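Local atomic coordinates of yeast Cdc13 OB4 (Candida glabrata, PDB entry 3RMH), a protein that forms dimers through this fourth OB-fold domain of the telomere protein Cdc13 and, as a whole protein, probably binds DNA. Residues Y71-E85 / R116-R128. The protein carries 2 engineered substitutions. Residues are numbered along the deposited sequence; the frame is centred on the assembly and turned at random.
Sequences YITGKEEVQNFLGDE and RWSPIECTIQELR
Phe81 meets residues 122-127 on two fronts. Over one ring face sits the backbone N of Ile124, 3.7 Å above the plane and offset toward the rim; in the ring plane lies Cys122 SG, 3.9 Å from Phe81 CE2, a sulfur-aromatic edge contact. With CG anti to the backbone N, chi1 172° brings the ring's end close to residues 122-127. Phe81 O accepts a hydrogen bond from Ile124 N (2.9 Å). One residue on, Gln125 NE2 donates to Leu82 O (2.9 Å), which lies near the Gln125 amide plane. Two C-terminal carbonyls of helix 75-82 thus receive donors from the first turn of helix 124-134, itself N-capped by Thr123 OG1, which accepts from Glu126 N. Arg128 NH1 reaches Glu85 OE1 at 3.2 Å in a salt bridge, from above the carboxylate plane, so the pair is not coplanar; the NH2-OE2 bond is weak. Arg116 CD lies 3.9 Å from the Tyr71 ring centroid, 3° off its normal, a CH-pi contact. Tyr71 N bonds Trp117 O at 2.8 Å, and Ser118 OG donates to Tyr71 O. These bonds link residues 71-73 and 116-119, whose axes cross at 78°, probably the barrel-closing third and fifth strands of an OB fold, helix 75-82 directly following the third.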
loop_
_atom_site.group_PDB
_atom_site.type_symbol
_atom_site.label_atom_id
_atom_site.label_comp_id
_atom_site.label_asym_id
_atom_site.label_seq_id
_atom_site.Cartn_x
_atom_site.Cartn_y
_atom_site.Cartn_z
ATOM N N TYR B 71 1.013 6.222 7.214
ATOM C CA TYR B 71 0.797 5.332 8.348
ATOM C C TYR B 71 0.928 6.045 9.662
ATOM O O TYR B 71 1.881 6.784 9.880
ATOM C CB TYR B 71 1.875 4.230 8.359
ATOM C CG TYR B 71 1.796 3.241 7.233
ATOM C CD1 TYR B 71 1.310 1.961 7.450
ATOM C CD2 TYR B 71 2.255 3.562 5.968
ATOM C CE1 TYR B 71 1.247 1.034 6.420
ATOM C CE2 TYR B 71 2.209 2.634 4.926
ATOM C CZ TYR B 71 1.704 1.379 5.163
ATOM O OH TYR B 71 1.651 0.473 4.136
ATOM N N ILE B 72 -0.018 5.792 10.555
ATOM C CA ILE B 72 0.088 6.227 11.935
ATOM C C ILE B 72 0.161 4.926 12.722
ATOM O O ILE B 72 -0.832 4.220 12.843
ATOM C CB ILE B 72 -1.142 7.010 12.360
ATOM C CG1 ILE B 72 -1.263 8.279 11.508
ATOM C CG2 ILE B 72 -1.053 7.382 13.832
ATOM C CD1 ILE B 72 -2.544 9.073 11.759
ATOM N N THR B 73 1.336 4.609 13.254
ATOM C CA THR B 73 1.588 3.243 13.711
ATOM C C THR B 73 2.032 3.166 15.164
ATOM O O THR B 73 2.912 3.915 15.583
ATOM C CB THR B 73 2.644 2.596 12.822
ATOM O OG1 THR B 73 2.258 2.760 11.452
ATOM C CG2 THR B 73 2.791 1.116 13.149
ATOM N N GLY B 74 1.413 2.263 15.926
ATOM C CA GLY B 74 1.746 2.060 17.329
ATOM C C GLY B 74 0.730 2.683 18.271
ATOM O O GLY B 74 0.112 3.684 17.934
ATOM N N LYS B 75 0.565 2.100 19.456
ATOM C CA LYS B 75 -0.414 2.595 20.424
ATOM C C LYS B 75 -0.220 4.081 20.709
ATOM O O LYS B 75 -1.188 4.841 20.789
ATOM C CB LYS B 75 -0.324 1.812 21.741
ATOM C CG LYS B 75 0.913 2.142 22.583
ATOM C CD LYS B 75 0.739 1.740 24.047
ATOM C CE LYS B 75 0.588 0.233 24.196
ATOM N NZ LYS B 75 -0.165 -0.130 25.429
ATOM N N GLU B 76 1.037 4.490 20.862
ATOM C CA GLU B 76 1.357 5.860 21.239
ATOM C C GLU B 76 0.999 6.878 20.155
ATOM O O GLU B 76 0.402 7.915 20.445
ATOM C CB GLU B 76 2.836 5.979 21.602
ATOM C CG GLU B 76 3.128 7.077 22.609
ATOM C CD GLU B 76 2.682 6.719 24.022
ATOM O OE1 GLU B 76 2.109 5.623 24.215
ATOM O OE2 GLU B 76 2.911 7.537 24.942
ATOM N N GLU B 77 1.375 6.581 18.915
ATOM C CA GLU B 77 1.056 7.448 17.782
ATOM C C GLU B 77 -0.450 7.533 17.535
ATOM O O GLU B 77 -0.988 8.607 17.239
ATOM C CB GLU B 77 1.751 6.948 16.522
ATOM C CG GLU B 77 3.249 7.180 16.485
ATOM C CD GLU B 77 3.873 6.618 15.218
ATOM O OE1 GLU B 77 3.152 6.514 14.196
ATOM O OE2 GLU B 77 5.075 6.262 15.245
ATOM N N VAL B 78 -1.126 6.397 17.640
ATOM C CA VAL B 78 -2.574 6.356 17.488
ATOM C C VAL B 78 -3.272 7.196 18.555
ATOM O O VAL B 78 -4.184 7.977 18.255
ATOM C CB VAL B 78 -3.101 4.909 17.500
ATOM C CG1 VAL B 78 -4.628 4.895 17.469
ATOM C CG2 VAL B 78 -2.547 4.144 16.304
ATOM N N GLN B 79 -2.838 7.052 19.802
ATOM C CA GLN B 79 -3.426 7.841 20.875
ATOM C C GLN B 79 -3.126 9.327 20.714
ATOM O O GLN B 79 -3.983 10.166 20.972
ATOM C CB GLN B 79 -2.983 7.332 22.250
ATOM C CG GLN B 79 -3.609 5.994 22.618
ATOM C CD GLN B 79 -5.130 6.026 22.540
ATOM O OE1 GLN B 79 -5.781 6.837 23.201
ATOM N NE2 GLN B 79 -5.701 5.146 21.719
ATOM N N ASN B 80 -1.917 9.662 20.280
ATOM C CA ASN B 80 -1.607 11.067 20.022
ATOM C C ASN B 80 -2.509 11.605 18.918
ATOM O O ASN B 80 -2.991 12.740 18.987
ATOM C CB ASN B 80 -0.133 11.253 19.642
ATOM C CG ASN B 80 0.816 10.895 20.776
ATOM O OD1 ASN B 80 0.433 10.894 21.943
ATOM N ND2 ASN B 80 2.066 10.590 20.431
ATOM N N PHE B 81 -2.742 10.795 17.894
ATOM C CA PHE B 81 -3.636 11.202 16.814
ATOM C C PHE B 81 -5.071 11.432 17.299
ATOM O O PHE B 81 -5.719 12.399 16.899
ATOM C CB PHE B 81 -3.631 10.187 15.667
ATOM C CG PHE B 81 -4.682 10.468 14.609
ATOM C CD1 PHE B 81 -5.923 9.852 14.654
ATOM C CD2 PHE B 81 -4.427 11.362 13.583
ATOM C CE1 PHE B 81 -6.890 10.120 13.691
ATOM C CE2 PHE B 81 -5.383 11.627 12.612
ATOM C CZ PHE B 81 -6.617 11.004 12.661
ATOM N N LEU B 82 -5.568 10.552 18.162
ATOM C CA LEU B 82 -6.964 10.633 18.604
ATOM C C LEU B 82 -7.215 11.682 19.683
ATOM O O LEU B 82 -8.254 12.345 19.687
ATOM C CB LEU B 82 -7.438 9.277 19.132
ATOM C CG LEU B 82 -7.402 8.068 18.198
ATOM C CD1 LEU B 82 -7.506 6.783 19.013
ATOM C CD2 LEU B 82 -8.499 8.139 17.129
ATOM N N GLY B 83 -6.284 11.817 20.618
ATOM C CA GLY B 83 -6.560 12.617 21.798
ATOM C C GLY B 83 -7.712 11.995 22.573
ATOM O O GLY B 83 -7.693 10.796 22.858
ATOM N N ASP B 84 -8.724 12.801 22.897
ATOM C CA ASP B 84 -9.871 12.345 23.685
ATOM C C ASP B 84 -10.997 11.808 22.808
ATOM O O ASP B 84 -12.173 12.047 23.081
ATOM C CB ASP B 84 -10.425 13.487 24.542
ATOM C CG ASP B 84 -9.566 13.784 25.754
ATOM O OD1 ASP B 84 -9.098 12.826 26.405
ATOM O OD2 ASP B 84 -9.365 14.979 26.060
ATOM N N GLU B 85 -10.638 11.086 21.756
ATOM C CA GLU B 85 -11.628 10.599 20.804
ATOM C C GLU B 85 -11.506 9.089 20.638
ATOM O O GLU B 85 -10.403 8.554 20.593
ATOM C CB GLU B 85 -11.438 11.297 19.455
ATOM C CG GLU B 85 -12.557 11.070 18.460
ATOM C CD GLU B 85 -13.780 11.920 18.753
ATOM O OE1 GLU B 85 -13.634 12.999 19.365
ATOM O OE2 GLU B 85 -14.888 11.504 18.366
ATOM N N ARG B 116 8.110 3.587 4.805
ATOM C CA ARG B 116 6.716 3.981 4.999
ATOM C C ARG B 116 6.642 5.465 5.307
ATOM O O ARG B 116 7.439 5.978 6.085
ATOM C CB ARG B 116 6.063 3.175 6.126
ATOM C CG ARG B 116 5.847 1.705 5.788
ATOM C CD ARG B 116 5.304 0.935 6.978
ATOM N NE ARG B 116 5.114 -0.486 6.677
ATOM C CZ ARG B 116 6.096 -1.384 6.656
ATOM N NH1 ARG B 116 7.344 -1.010 6.901
ATOM N NH2 ARG B 116 5.836 -2.657 6.374
ATOM N N TRP B 117 5.684 6.143 4.687
ATOM C CA TRP B 117 5.454 7.560 4.917
ATOM C C TRP B 117 4.557 7.733 6.142
ATOM O O TRP B 117 3.608 6.966 6.358
ATOM C CB TRP B 117 4.818 8.190 3.663
ATOM C CG TRP B 117 5.821 8.263 2.552
ATOM C CD1 TRP B 117 6.104 7.289 1.625
ATOM C CD2 TRP B 117 6.730 9.350 2.288
ATOM N NE1 TRP B 117 7.120 7.719 0.789
ATOM C CE2 TRP B 117 7.519 8.953 1.173
ATOM C CE3 TRP B 117 6.940 10.591 2.875
ATOM C CZ2 TRP B 117 8.499 9.804 0.638
ATOM C CZ3 TRP B 117 7.925 11.414 2.347
ATOM C CH2 TRP B 117 8.683 11.024 1.235
ATOM N N SER B 118 4.855 8.748 6.937
ATOM C CA SER B 118 4.180 8.940 8.209
ATOM C C SER B 118 3.953 10.433 8.375
ATOM O O SER B 118 4.753 11.218 7.889
ATOM C CB SER B 118 5.093 8.434 9.328
ATOM O OG SER B 118 4.365 8.156 10.505
ATOM N N PRO B 119 2.866 10.828 9.052
ATOM C CA PRO B 119 2.593 12.253 9.234
ATOM C C PRO B 119 3.114 12.811 10.556
ATOM O O PRO B 119 3.285 12.076 11.528
ATOM C CB PRO B 119 1.063 12.308 9.211
ATOM C CG PRO B 119 0.651 11.014 9.855
ATOM C CD PRO B 119 1.730 9.989 9.479
ATOM N N ILE B 120 3.334 14.120 10.597
ATOM C CA ILE B 120 3.878 14.768 11.780
ATOM C C ILE B 120 2.846 15.641 12.471
ATOM O O ILE B 120 2.229 16.473 11.827
ATOM C CB ILE B 120 5.049 15.680 11.393
ATOM C CG1 ILE B 120 6.163 14.848 10.761
ATOM C CG2 ILE B 120 5.548 16.455 12.613
ATOM C CD1 ILE B 120 7.105 15.654 9.905
ATOM N N GLU B 121 2.689 15.471 13.783
ATOM C CA GLU B 121 1.801 16.314 14.576
ATOM C C GLU B 121 0.401 16.334 13.962
ATOM O O GLU B 121 -0.282 17.351 13.952
ATOM C CB GLU B 121 2.349 17.739 14.690
ATOM C CG GLU B 121 3.567 17.875 15.596
ATOM C CD GLU B 121 4.236 19.235 15.481
ATOM O OE1 GLU B 121 3.624 20.158 14.897
ATOM O OE2 GLU B 121 5.377 19.380 15.971
ATOM N N CYS B 122 -0.007 15.191 13.436
ATOM C CA CYS B 122 -1.321 15.064 12.825
ATOM C C CYS B 122 -2.296 14.580 13.893
ATOM O O CYS B 122 -2.017 13.601 14.587
ATOM C CB CYS B 122 -1.242 14.067 11.670
ATOM S SG CYS B 122 -2.769 13.846 10.760
ATOM N N THR B 123 -3.422 15.273 14.053
ATOM C CA THR B 123 -4.437 14.845 15.009
ATOM C C THR B 123 -5.812 14.951 14.375
ATOM O O THR B 123 -6.005 15.715 13.423
ATOM C CB THR B 123 -4.423 15.667 16.325
ATOM O OG1 THR B 123 -4.884 17.004 16.075
ATOM C CG2 THR B 123 -3.029 15.695 16.959
ATOM N N ILE B 124 -6.774 14.192 14.888
ATOM C CA ILE B 124 -8.143 14.276 14.332
ATOM C C ILE B 124 -8.766 15.651 14.595
ATOM O O ILE B 124 -9.505 16.185 13.755
ATOM C CB ILE B 124 -9.062 13.142 14.850
ATOM C CG1 ILE B 124 -10.429 13.181 14.149
ATOM C CG2 ILE B 124 -9.239 13.224 16.372
ATOM C CD1 ILE B 124 -10.376 12.804 12.671
ATOM N N GLN B 125 -8.465 16.240 15.749
ATOM C CA GLN B 125 -8.954 17.586 16.047
ATOM C C GLN B 125 -8.419 18.601 15.044
ATOM O O GLN B 125 -9.158 19.455 14.564
ATOM C CB GLN B 125 -8.605 18.021 17.473
ATOM C CG GLN B 125 -9.295 17.214 18.559
ATOM C CD GLN B 125 -8.600 15.891 18.850
ATOM O OE1 GLN B 125 -7.528 15.595 18.310
ATOM N NE2 GLN B 125 -9.211 15.088 19.712
ATOM N N GLU B 126 -7.135 18.510 14.720
ATOM C CA GLU B 126 -6.559 19.439 13.760
ATOM C C GLU B 126 -7.130 19.264 12.342
ATOM O O GLU B 126 -7.339 20.244 11.643
ATOM C CB GLU B 126 -5.038 19.321 13.744
ATOM C CG GLU B 126 -4.359 20.583 13.265
ATOM C CD GLU B 126 -4.343 20.669 11.761
ATOM O OE1 GLU B 126 -4.358 19.594 11.121
ATOM O OE2 GLU B 126 -4.310 21.800 11.223
ATOM N N LEU B 127 -7.354 18.021 11.906
ATOM C CA LEU B 127 -7.944 17.784 10.588
ATOM C C LEU B 127 -9.365 18.321 10.559
ATOM O O LEU B 127 -9.827 18.843 9.539
ATOM C CB LEU B 127 -7.944 16.287 10.236
ATOM C CG LEU B 127 -6.578 15.656 9.940
ATOM C CD1 LEU B 127 -6.675 14.135 9.802
ATOM C CD2 LEU B 127 -5.948 16.274 8.699
ATOM N N ARG B 128 -10.067 18.176 11.677
ATOM C CA ARG B 128 -11.431 18.700 11.779
ATOM C C ARG B 128 -11.431 20.221 11.671
ATOM O O ARG B 128 -12.334 20.807 11.073
ATOM C CB ARG B 128 -12.074 18.283 13.104
ATOM C CG ARG B 128 -12.630 16.875 13.120
ATOM C CD ARG B 128 -13.050 16.468 14.520
ATOM N NE ARG B 128 -13.584 15.113 14.549
ATOM C CZ ARG B 128 -13.731 14.393 15.654
ATOM N NH1 ARG B 128 -13.390 14.908 16.828
ATOM N NH2 ARG B 128 -14.216 13.160 15.583
HETATM O O HOH W 1 2.653 9.263 13.451
#